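Local coordinates for beta-xylosidase (Uncultured organism, PDB 4MLG), which probably hydrolyses xylo-oligosaccharides from their non-reducing ends to release xylose, as a calcium-containing beta-propeller enzyme of glycoside hydrolase family 43, at residues A[48-53]-A[67-72]; A[79-84]-A[100-105]; A[131-136]-A[157-162]; A[182-187]-A[199-204]. All blocks are in the same frame, centred on the assembly; numbering follows the deposited sequence.

Contact 1 (A[48-53]-A[67-72]); sequences MKDYHV and HGVVLR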
# COMPACT_ATOMS: atom_id res chain seq x y z
N MET A 48 -5.30 -16.43 10.51
CA MET A 48 -4.21 -17.39 10.35
C MET A 48 -2.87 -16.67 10.46
O MET A 48 -2.78 -15.47 10.17
CB MET A 48 -4.32 -18.12 9.01
CG MET A 48 -5.62 -18.87 8.83
SD MET A 48 -6.99 -17.80 8.34
CE MET A 48 -6.81 -17.83 6.56
N LYS A 49 -1.84 -17.38 10.88
CA LYS A 49 -0.55 -16.74 11.15
C LYS A 49 0.67 -17.55 10.70
O LYS A 49 1.80 -17.12 10.90
CB LYS A 49 -0.43 -16.39 12.63
CG LYS A 49 -0.68 -17.55 13.57
CD LYS A 49 -0.61 -17.12 15.02
CE LYS A 49 -0.93 -18.27 15.96
NZ LYS A 49 -0.82 -17.86 17.39
N ASP A 50 0.44 -18.71 10.09
CA ASP A 50 1.55 -19.55 9.64
C ASP A 50 1.19 -20.50 8.50
O ASP A 50 0.02 -20.62 8.12
CB ASP A 50 2.16 -20.32 10.81
CG ASP A 50 1.18 -21.29 11.44
OD1 ASP A 50 -0.04 -21.09 11.27
OD2 ASP A 50 1.63 -22.25 12.09
N TYR A 51 2.20 -21.18 7.97
CA TYR A 51 2.02 -22.15 6.89
C TYR A 51 2.67 -23.49 7.22
O TYR A 51 3.82 -23.54 7.66
CB TYR A 51 2.64 -21.62 5.59
CG TYR A 51 1.86 -20.51 4.92
CD1 TYR A 51 0.48 -20.48 4.95
CD2 TYR A 51 2.52 -19.48 4.26
CE1 TYR A 51 -0.23 -19.47 4.34
CE2 TYR A 51 1.82 -18.46 3.64
CZ TYR A 51 0.45 -18.46 3.69
OH TYR A 51 -0.25 -17.44 3.08
N HIS A 52 1.92 -24.57 7.01
CA HIS A 52 2.48 -25.91 7.07
C HIS A 52 2.61 -26.46 5.65
O HIS A 52 2.03 -25.90 4.71
CB HIS A 52 1.59 -26.83 7.91
CG HIS A 52 1.69 -26.60 9.38
ND1 HIS A 52 2.26 -27.51 10.25
CD2 HIS A 52 1.29 -25.56 10.15
CE1 HIS A 52 2.20 -27.04 11.48
NE2 HIS A 52 1.62 -25.86 11.45
N VAL A 53 3.37 -27.53 5.49
CA VAL A 53 3.51 -28.18 4.19
C VAL A 53 3.32 -29.69 4.30
O VAL A 53 4.05 -30.36 5.03
CB VAL A 53 4.88 -27.88 3.54
CG1 VAL A 53 5.09 -28.75 2.31
CG2 VAL A 53 4.99 -26.41 3.18
N HIS A 67 5.41 -31.62 7.23
CA HIS A 67 6.78 -31.11 7.23
C HIS A 67 6.95 -29.99 8.26
O HIS A 67 8.05 -29.46 8.42
CB HIS A 67 7.17 -30.62 5.84
CG HIS A 67 7.24 -31.72 4.82
ND1 HIS A 67 8.35 -32.51 4.65
CD2 HIS A 67 6.33 -32.14 3.91
CE1 HIS A 67 8.12 -33.39 3.68
NE2 HIS A 67 6.91 -33.18 3.22
N GLY A 68 5.86 -29.64 8.94
CA GLY A 68 5.90 -28.62 9.97
C GLY A 68 5.74 -27.21 9.42
O GLY A 68 5.44 -27.02 8.24
N VAL A 69 5.94 -26.22 10.28
CA VAL A 69 5.84 -24.82 9.90
C VAL A 69 7.00 -24.40 9.00
O VAL A 69 8.16 -24.68 9.31
CB VAL A 69 5.79 -23.90 11.13
CG1 VAL A 69 5.75 -22.44 10.72
CG2 VAL A 69 4.58 -24.24 12.00
N VAL A 70 6.69 -23.74 7.89
CA VAL A 70 7.71 -23.29 6.95
C VAL A 70 7.73 -21.77 6.85
O VAL A 70 8.64 -21.19 6.25
CB VAL A 70 7.47 -23.87 5.55
CG1 VAL A 70 7.67 -25.37 5.55
CG2 VAL A 70 6.08 -23.51 5.06
N LEU A 71 6.72 -21.13 7.43
CA LEU A 71 6.61 -19.68 7.41
C LEU A 71 5.61 -19.20 8.45
O LEU A 71 4.55 -19.79 8.62
CB LEU A 71 6.17 -19.20 6.02
CG LEU A 71 6.18 -17.69 5.75
CD1 LEU A 71 7.61 -17.17 5.72
CD2 LEU A 71 5.46 -17.36 4.46
N ARG A 72 5.95 -18.12 9.16
CA ARG A 72 5.03 -17.49 10.10
C ARG A 72 5.14 -15.97 10.01
O ARG A 72 6.15 -15.44 9.54
CB ARG A 72 5.29 -17.97 11.53
CG ARG A 72 6.62 -17.52 12.12
CD ARG A 72 6.83 -18.08 13.52
NE ARG A 72 6.90 -19.54 13.53
CZ ARG A 72 8.03 -20.23 13.42
NH1 ARG A 72 9.19 -19.60 13.31
NH2 ARG A 72 8.00 -21.56 13.44
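The carbonyl oxygen of Tyr51 is gripped by two neighbours on the facing strand: Val70 N donates to Tyr51 O at 2.9 Å, nearly along the C=O axis, and Val69 CA adds a CA-H...O contact at 3.3 Å to the same Tyr51 O. The setting is an antiparallel beta hairpin of the propeller, made by strands 50-56 and 64-72. Further bonds tie its two sides together, with Tyr51 N reaching Leu71 O at 2.8 Å and His67 N reaching Val53 O, while the bond from Val53 N to Gly68 O is weak.

Tyr51 and Leu71 send their side chains the same way, side by side. Leu71 CG stands anti to the backbone N (chi1 -172°), and CD2 of Leu71 meets the edge of the phenol near its plane, 3.6 Å from Tyr51 CD2. The hydroxyl of Tyr51 continues to the carbonyl of Trp84, joining the hairpin to the next sheet. Val53 and Val70 cross at about a right angle, methyl CG2 against methyl CG2.

Val69 works elsewhere, between two polar side chains. Its CG2 lies beside Asp50 OD2, and its backbone N sits over one face of the His52 imidazole, offset toward the rim. Asp50 OD1 also has a weak bond to His31. On that same imidazole, NE2 of His52 comes to 3.4 Å from Val69 CG2.

Contact 2 (A[79-84]-A[100-105]); sequences AGRQLW and PLKDQN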
# COMPACT_ATOMS: atom_id res chain seq x y z
N ALA A 79 5.41 -7.61 7.83
CA ALA A 79 4.18 -8.25 8.29
C ALA A 79 3.25 -7.35 9.08
O ALA A 79 3.68 -6.57 9.94
CB ALA A 79 4.50 -9.50 9.10
N GLY A 80 1.96 -7.46 8.76
CA GLY A 80 0.91 -6.84 9.54
C GLY A 80 0.13 -7.94 10.23
O GLY A 80 0.36 -8.23 11.41
N ARG A 81 -0.78 -8.56 9.49
CA ARG A 81 -1.57 -9.67 10.02
C ARG A 81 -2.25 -10.49 8.92
O ARG A 81 -2.37 -10.04 7.78
CB ARG A 81 -2.63 -9.16 11.01
CG ARG A 81 -3.59 -8.14 10.43
CD ARG A 81 -4.43 -7.50 11.52
NE ARG A 81 -5.34 -6.49 11.00
CZ ARG A 81 -6.63 -6.71 10.75
NH1 ARG A 81 -7.16 -7.90 10.97
NH2 ARG A 81 -7.39 -5.73 10.28
N GLN A 82 -2.66 -11.70 9.29
CA GLN A 82 -3.48 -12.57 8.44
C GLN A 82 -2.77 -13.14 7.20
O GLN A 82 -2.75 -12.51 6.14
CB GLN A 82 -4.79 -11.87 8.05
CG GLN A 82 -5.69 -11.55 9.23
CD GLN A 82 -6.81 -10.59 8.88
OE1 GLN A 82 -6.56 -9.47 8.45
NE2 GLN A 82 -8.05 -11.03 9.07
N LEU A 83 -2.19 -14.33 7.35
CA LEU A 83 -1.64 -15.08 6.23
C LEU A 83 -2.74 -15.91 5.59
O LEU A 83 -3.12 -16.95 6.12
CB LEU A 83 -0.53 -16.01 6.70
CG LEU A 83 0.89 -15.47 6.77
CD1 LEU A 83 1.85 -16.56 7.21
CD2 LEU A 83 1.31 -14.89 5.43
N TRP A 84 -3.24 -15.47 4.44
CA TRP A 84 -4.34 -16.17 3.78
C TRP A 84 -3.85 -17.17 2.73
O TRP A 84 -2.71 -17.62 2.78
CB TRP A 84 -5.36 -15.17 3.22
CG TRP A 84 -6.19 -14.52 4.30
CD1 TRP A 84 -6.02 -14.64 5.65
CD2 TRP A 84 -7.33 -13.66 4.12
NE1 TRP A 84 -6.97 -13.90 6.32
CE2 TRP A 84 -7.79 -13.29 5.40
CE3 TRP A 84 -8.00 -13.16 3.00
CZ2 TRP A 84 -8.88 -12.45 5.59
CZ3 TRP A 84 -9.09 -12.32 3.19
CH2 TRP A 84 -9.52 -11.98 4.48
N PRO A 100 -0.48 -13.97 0.51
CA PRO A 100 -1.20 -12.72 0.76
C PRO A 100 -1.10 -12.34 2.23
O PRO A 100 -1.11 -13.21 3.09
CB PRO A 100 -2.64 -13.09 0.40
CG PRO A 100 -2.74 -14.53 0.73
CD PRO A 100 -1.38 -15.13 0.50
N LEU A 101 -0.99 -11.05 2.50
CA LEU A 101 -0.82 -10.57 3.87
C LEU A 101 -1.06 -9.07 3.93
O LEU A 101 -0.50 -8.31 3.14
CB LEU A 101 0.60 -10.88 4.37
CG LEU A 101 0.95 -10.54 5.81
CD1 LEU A 101 0.33 -11.53 6.78
CD2 LEU A 101 2.46 -10.50 5.99
N LYS A 102 -1.91 -8.65 4.86
CA LYS A 102 -2.12 -7.23 5.08
C LYS A 102 -0.82 -6.63 5.59
O LYS A 102 -0.17 -7.20 6.47
CB LYS A 102 -3.24 -6.98 6.09
CG LYS A 102 -4.63 -7.37 5.61
CD LYS A 102 -5.68 -6.96 6.64
CE LYS A 102 -7.09 -7.25 6.16
NZ LYS A 102 -8.09 -6.85 7.20
N ASP A 103 -0.41 -5.50 5.02
CA ASP A 103 0.79 -4.82 5.48
C ASP A 103 0.51 -4.11 6.81
O ASP A 103 -0.52 -4.33 7.44
CB ASP A 103 1.30 -3.83 4.43
CG ASP A 103 0.23 -2.86 3.95
OD1 ASP A 103 -0.76 -2.64 4.68
OD2 ASP A 103 0.37 -2.32 2.83
N GLN A 104 1.43 -3.25 7.22
CA GLN A 104 1.28 -2.54 8.48
C GLN A 104 0.26 -1.40 8.37
O GLN A 104 0.05 -0.66 9.33
CB GLN A 104 2.64 -2.04 8.97
CG GLN A 104 3.60 -3.18 9.25
CD GLN A 104 5.02 -2.71 9.47
OE1 GLN A 104 5.28 -1.52 9.64
NE2 GLN A 104 5.96 -3.65 9.47
N ASN A 105 -0.36 -1.29 7.21
CA ASN A 105 -1.45 -0.35 7.00
C ASN A 105 -2.77 -1.08 6.76
O ASN A 105 -3.74 -0.49 6.27
CB ASN A 105 -1.14 0.57 5.81
CG ASN A 105 0.11 1.40 6.02
OD1 ASN A 105 1.09 1.27 5.29
ND2 ASN A 105 0.07 2.27 7.02
O HOH W 1 -9.71 -9.25 8.57
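Arg81 and Lys102 face each other as an antiparallel hydrogen-bonded pair in the hairpin of strands 81-91 and 94-102. Lys102 N donates to Arg81 O at 3.3 Å, and the return bond from Arg81 N to Lys102 O is weak. Gly80 and Arg81 together oppose the single residue Lys102, which makes this a classic beta bulge.

Side chains supply the rest of the first shell. Lys102 CG is anti to the carbonyl carbon (chi1 -68°) and the chain, extended beyond it, runs beside Gln82, pointing the same way, with Gln82 OE1 3.2 Å from Lys102 CD. A water accepts from both Gln82 NE2 and Lys102 NZ. Lys102 CD also lies over one face of the Arg81 guanidinium, offset toward its rim, although Arg81 NH2 and Lys102 NZ are like charges only 3.4 Å apart. Leu101 uses both methyls: CD1 meets Leu83 CD2 at 3.8 Å and CD2 meets Ala79. At the far end Trp84 CB packs 3.7 Å from Pro100 CG.

A second shell positions these groups. Salt bridges from Arg81 to Asp106 and Asp44 probably ease the closeness of the two positive charges, and Phe46 O accepts from both Gln82 NE2 and Trp84 NE1. Beyond the strand, Gln104 and Asn105 bond to the second subunit. Within the turn itself Asp103 OD1, which also accepts from Ile107 N, closes an Asx turn by taking Asn105 N at 2.9 Å from above the carboxylate plane.

Contact 3 (A[131-136]-A[157-162]); sequences GSYSMD and GQLQRY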
# COMPACT_ATOMS: atom_id res chain seq x y z
N GLY A 131 3.28 -3.08 -6.48
CA GLY A 131 2.04 -2.96 -7.21
C GLY A 131 1.01 -4.01 -6.82
O GLY A 131 -0.15 -3.93 -7.24
N SER A 132 1.43 -4.98 -6.02
CA SER A 132 0.56 -6.07 -5.62
C SER A 132 -0.58 -5.60 -4.72
O SER A 132 -0.41 -4.66 -3.94
CB SER A 132 1.36 -7.16 -4.91
OG SER A 132 1.97 -6.66 -3.73
N TYR A 133 -1.73 -6.25 -4.84
CA TYR A 133 -2.89 -5.93 -4.01
C TYR A 133 -3.84 -7.11 -3.94
O TYR A 133 -3.66 -8.10 -4.65
CB TYR A 133 -3.60 -4.67 -4.53
CG TYR A 133 -4.19 -4.80 -5.92
CD1 TYR A 133 -5.54 -5.12 -6.09
CD2 TYR A 133 -3.42 -4.59 -7.05
CE1 TYR A 133 -6.09 -5.23 -7.35
CE2 TYR A 133 -3.97 -4.70 -8.32
CZ TYR A 133 -5.31 -5.02 -8.46
OH TYR A 133 -5.86 -5.13 -9.71
N SER A 134 -4.86 -7.00 -3.09
CA SER A 134 -5.82 -8.08 -2.86
C SER A 134 -5.13 -9.37 -2.41
O SER A 134 -4.04 -9.33 -1.85
CB SER A 134 -6.68 -8.32 -4.10
OG SER A 134 -7.75 -9.21 -3.81
N MET A 135 -5.77 -10.51 -2.66
CA MET A 135 -5.28 -11.78 -2.14
C MET A 135 -5.60 -12.99 -3.01
O MET A 135 -5.94 -12.85 -4.19
CB MET A 135 -5.81 -12.00 -0.72
CG MET A 135 -7.20 -11.44 -0.50
SD MET A 135 -8.47 -12.24 -1.51
CE MET A 135 -9.12 -13.43 -0.34
N ASP A 136 -5.51 -14.18 -2.41
CA ASP A 136 -5.72 -15.45 -3.10
C ASP A 136 -4.97 -15.59 -4.43
O ASP A 136 -5.59 -15.74 -5.48
CB ASP A 136 -7.22 -15.71 -3.32
CG ASP A 136 -7.92 -16.16 -2.05
OD1 ASP A 136 -7.31 -16.07 -0.97
OD2 ASP A 136 -9.09 -16.59 -2.14
N GLY A 157 -11.27 -9.35 0.73
CA GLY A 157 -10.10 -9.39 -0.12
C GLY A 157 -9.73 -8.05 -0.71
O GLY A 157 -8.71 -7.92 -1.40
N GLN A 158 -10.56 -7.04 -0.45
CA GLN A 158 -10.28 -5.66 -0.82
C GLN A 158 -10.17 -5.42 -2.32
O GLN A 158 -9.66 -4.38 -2.75
CB GLN A 158 -9.01 -5.16 -0.11
CG GLN A 158 -9.04 -5.29 1.40
CD GLN A 158 -7.70 -5.00 2.04
OE1 GLN A 158 -6.69 -4.82 1.34
NE2 GLN A 158 -7.67 -4.95 3.36
N LEU A 159 -10.66 -6.36 -3.12
CA LEU A 159 -10.59 -6.23 -4.58
C LEU A 159 -11.44 -5.07 -5.08
O LEU A 159 -11.13 -4.47 -6.11
CB LEU A 159 -11.01 -7.54 -5.25
CG LEU A 159 -10.91 -7.64 -6.78
CD1 LEU A 159 -9.47 -7.53 -7.23
CD2 LEU A 159 -11.54 -8.93 -7.27
N GLN A 160 -12.50 -4.75 -4.35
CA GLN A 160 -13.40 -3.68 -4.75
C GLN A 160 -12.83 -2.30 -4.47
O GLN A 160 -13.35 -1.29 -4.95
CB GLN A 160 -14.77 -3.83 -4.08
CG GLN A 160 -14.76 -3.76 -2.56
CD GLN A 160 -14.30 -5.04 -1.91
OE1 GLN A 160 -14.10 -6.06 -2.58
NE2 GLN A 160 -14.11 -5.01 -0.59
N ARG A 161 -11.74 -2.24 -3.70
CA ARG A 161 -11.09 -0.98 -3.41
C ARG A 161 -10.30 -0.47 -4.61
O ARG A 161 -9.86 0.69 -4.63
CB ARG A 161 -10.15 -1.12 -2.21
CG ARG A 161 -10.84 -1.43 -0.89
CD ARG A 161 -9.83 -1.55 0.24
NE ARG A 161 -10.45 -1.75 1.54
CZ ARG A 161 -9.77 -1.86 2.68
NH1 ARG A 161 -8.45 -1.80 2.67
NH2 ARG A 161 -10.42 -2.04 3.82
N TYR A 162 -10.12 -1.32 -5.61
CA TYR A 162 -9.26 -1.00 -6.75
C TYR A 162 -10.01 -1.00 -8.08
O TYR A 162 -10.87 -1.86 -8.32
CB TYR A 162 -8.08 -1.97 -6.82
CG TYR A 162 -7.26 -2.04 -5.55
CD1 TYR A 162 -6.14 -1.25 -5.37
CD2 TYR A 162 -7.62 -2.91 -4.52
CE1 TYR A 162 -5.39 -1.32 -4.21
CE2 TYR A 162 -6.88 -2.99 -3.36
CZ TYR A 162 -5.77 -2.19 -3.21
OH TYR A 162 -5.03 -2.27 -2.05
O HOH W 2 -5.08 -4.54 -1.08
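Tyr133 and Tyr162 form the close-packed part of this buried meeting of two loops. Their side chains slide past each other in opposite directions, with ring centroids 4.3 Å apart and planes inclined at 34°, an oblique pair. Tyr133 CG lies between the backbone N and the carbonyl carbon (chi1 64°), and the ring it carries brings CD1 to 3.4 Å from Tyr162 CD2. CB of Tyr133 makes a separate CH-pi contact over the face of the Tyr162 ring, 3.9 Å from its centroid. Leu159 CD1 approaches Tyr133 CE1 obliquely, and the Tyr133 hydroxyl is taken up by Asn165.

Next to the rings the join is sparser and more polar. Ser134 OG donates to Gly157 O at 2.9 Å, standing 37° out of the carbonyl plane, and Met135 SD rests against Gly157 CA. A water adds a mediated link between the loops: it accepts from Ser134 N and from the Tyr162 hydroxyl, and donates to Gln158 OE1, which also accepts from Phe108 N.

Met135 borders a bound sulfate, which may mark a pocket, and the adjoining Asp136 touches His274, a residue of the calcium site. Loops meeting beside a central metal in this way are consistent with the active-site end of a family 43 beta-propeller.

Contact 4 (A[182-187]-A[199-204]); sequences CPKVVR and PRDLMI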
# COMPACT_ATOMS: atom_id res chain seq x y z
N CYS A 182 -13.79 -8.52 -12.18
CA CYS A 182 -13.08 -9.68 -12.72
C CYS A 182 -11.87 -10.01 -11.85
O CYS A 182 -11.31 -9.12 -11.21
CB CYS A 182 -12.61 -9.39 -14.15
SG CYS A 182 -13.91 -8.83 -15.27
N PRO A 183 -11.47 -11.29 -11.83
CA PRO A 183 -10.20 -11.64 -11.21
C PRO A 183 -9.05 -11.06 -12.02
O PRO A 183 -9.25 -10.72 -13.19
CB PRO A 183 -10.19 -13.17 -11.29
CG PRO A 183 -11.10 -13.50 -12.42
CD PRO A 183 -12.18 -12.47 -12.37
N LYS A 184 -7.88 -10.93 -11.43
CA LYS A 184 -6.76 -10.28 -12.11
C LYS A 184 -5.71 -11.29 -12.57
O LYS A 184 -5.50 -12.32 -11.93
CB LYS A 184 -6.12 -9.23 -11.20
CG LYS A 184 -7.04 -8.07 -10.86
CD LYS A 184 -7.43 -7.30 -12.12
CE LYS A 184 -8.38 -6.16 -11.79
NZ LYS A 184 -8.74 -5.39 -13.02
N VAL A 185 -5.06 -10.97 -13.68
CA VAL A 185 -3.99 -11.80 -14.22
C VAL A 185 -2.77 -10.92 -14.51
O VAL A 185 -2.90 -9.82 -15.04
CB VAL A 185 -4.43 -12.54 -15.50
CG1 VAL A 185 -5.07 -11.57 -16.49
CG2 VAL A 185 -3.26 -13.27 -16.14
N VAL A 186 -1.59 -11.41 -14.15
CA VAL A 186 -0.36 -10.68 -14.40
C VAL A 186 0.81 -11.64 -14.65
O VAL A 186 0.93 -12.67 -13.98
CB VAL A 186 -0.04 -9.69 -13.25
CG1 VAL A 186 0.15 -10.43 -11.93
CG2 VAL A 186 1.19 -8.85 -13.58
N ARG A 187 1.65 -11.31 -15.62
CA ARG A 187 2.82 -12.12 -15.92
C ARG A 187 3.98 -11.76 -15.00
O ARG A 187 4.28 -10.58 -14.81
CB ARG A 187 3.22 -11.97 -17.39
CG ARG A 187 4.41 -12.83 -17.80
CD ARG A 187 4.72 -12.70 -19.29
NE ARG A 187 5.07 -11.33 -19.67
CZ ARG A 187 6.31 -10.85 -19.67
NH1 ARG A 187 7.33 -11.62 -19.30
NH2 ARG A 187 6.54 -9.60 -20.03
N PRO A 199 -1.11 -5.81 -14.15
CA PRO A 199 -2.23 -6.76 -14.06
C PRO A 199 -3.44 -6.27 -14.85
O PRO A 199 -3.59 -5.07 -15.05
CB PRO A 199 -2.55 -6.78 -12.57
CG PRO A 199 -1.28 -6.38 -11.90
CD PRO A 199 -0.65 -5.38 -12.82
N ARG A 200 -4.27 -7.20 -15.30
CA ARG A 200 -5.45 -6.85 -16.09
C ARG A 200 -6.61 -7.78 -15.80
O ARG A 200 -6.43 -8.85 -15.21
CB ARG A 200 -5.11 -6.86 -17.58
CG ARG A 200 -4.30 -8.06 -18.03
CD ARG A 200 -3.91 -7.95 -19.50
NE ARG A 200 -2.48 -8.17 -19.70
CZ ARG A 200 -1.89 -8.20 -20.89
NH1 ARG A 200 -2.61 -8.03 -21.99
NH2 ARG A 200 -0.59 -8.41 -20.98
N ASP A 201 -7.81 -7.37 -16.21
CA ASP A 201 -9.01 -8.18 -16.01
C ASP A 201 -8.92 -9.52 -16.73
O ASP A 201 -8.60 -9.57 -17.93
CB ASP A 201 -10.25 -7.43 -16.48
CG ASP A 201 -10.65 -6.30 -15.55
OD1 ASP A 201 -10.38 -6.41 -14.34
OD2 ASP A 201 -11.24 -5.31 -16.03
N LEU A 202 -9.19 -10.60 -16.01
CA LEU A 202 -9.41 -11.89 -16.63
C LEU A 202 -10.90 -12.03 -16.84
O LEU A 202 -11.62 -12.50 -15.95
CB LEU A 202 -8.90 -13.03 -15.75
CG LEU A 202 -8.97 -14.41 -16.41
CD1 LEU A 202 -7.87 -14.57 -17.45
CD2 LEU A 202 -8.92 -15.53 -15.38
N MET A 203 -11.37 -11.61 -18.01
CA MET A 203 -12.80 -11.56 -18.29
C MET A 203 -13.47 -12.93 -18.22
O MET A 203 -13.06 -13.86 -18.92
CB MET A 203 -13.06 -10.92 -19.65
CG MET A 203 -12.41 -9.56 -19.82
SD MET A 203 -12.64 -8.87 -21.47
CE MET A 203 -14.39 -8.51 -21.45
N ILE A 204 -14.47 -13.06 -17.36
CA ILE A 204 -15.30 -14.25 -17.32
C ILE A 204 -16.65 -13.93 -17.96
O ILE A 204 -17.33 -12.99 -17.55
CB ILE A 204 -15.49 -14.78 -15.89
CG1 ILE A 204 -14.14 -14.90 -15.19
CG2 ILE A 204 -16.19 -16.12 -15.90
CD1 ILE A 204 -14.22 -15.46 -13.79
O HOH W 3 -12.96 -5.87 -13.05
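Lys184 reaches across to Asp201 by way of the Arg200 carbonyl, and each step along its chain has a partner. CB of Lys184 lies 4.0 Å from Arg200 O. CG, set beside the backbone N by chi1, packs on the hydroxyl of Tyr133. A bend at chi2 (-63°) then brings CD to 3.6 Å from Arg200 O. CE of Lys184 is 3.3 Å from Asp201 OD1, and NZ ends in a salt bridge with that same oxygen. The modelled length is too short to trust at 2.7 Å resolution, so the detail of the bridge is doubtful, although the two side chains lie alongside and point the same way. A water donates to Asp201 OD1 and accepts from Cys182 N, giving the carboxylate oxygen a second partner.

The backbones are joined more regularly. Val185 and Arg200 exchange two hydrogen bonds, N to O each way, both at 3.0 Å. Leu202 N donates to Pro183 O at 2.8 Å.

Apolar groups pack along both segments. Val186 CB lies against Pro199 CG at 3.8 Å, the two side chains parallel in direction. Pro183 meets Ile204 at about a right angle, CD against CD1, and Phe236 of strand 233-239 packs on both. Val185 CG1 touches the aliphatic part of Arg200, whose guanidinium is paired with Glu197. This is an antiparallel beta hairpin, strands 184-188 and 200-205, set inside a larger sheet of the propeller.

From the N terminus the four contacts follow in series, none nesting in or crossing another. Contact 1 closes 13 intervening residues as a hairpin, and contact 2 closes 15 in the next sheet. A backbone bond between Met48 and Leu83 joins these two. Contact 3 brings together loops separated by 20 residues, and it meets contact 2 where Met135 packs on Trp84 and Pro100; both of these contacts also touch the second subunit. Contact 4 closes 11 residues as another hairpin and touches contact 3 through Leu159 and Cys182. Contacts 1 and 4 lie on opposite sides of the chain's centre; between them, these successive touches link neighbouring sheets of the propeller.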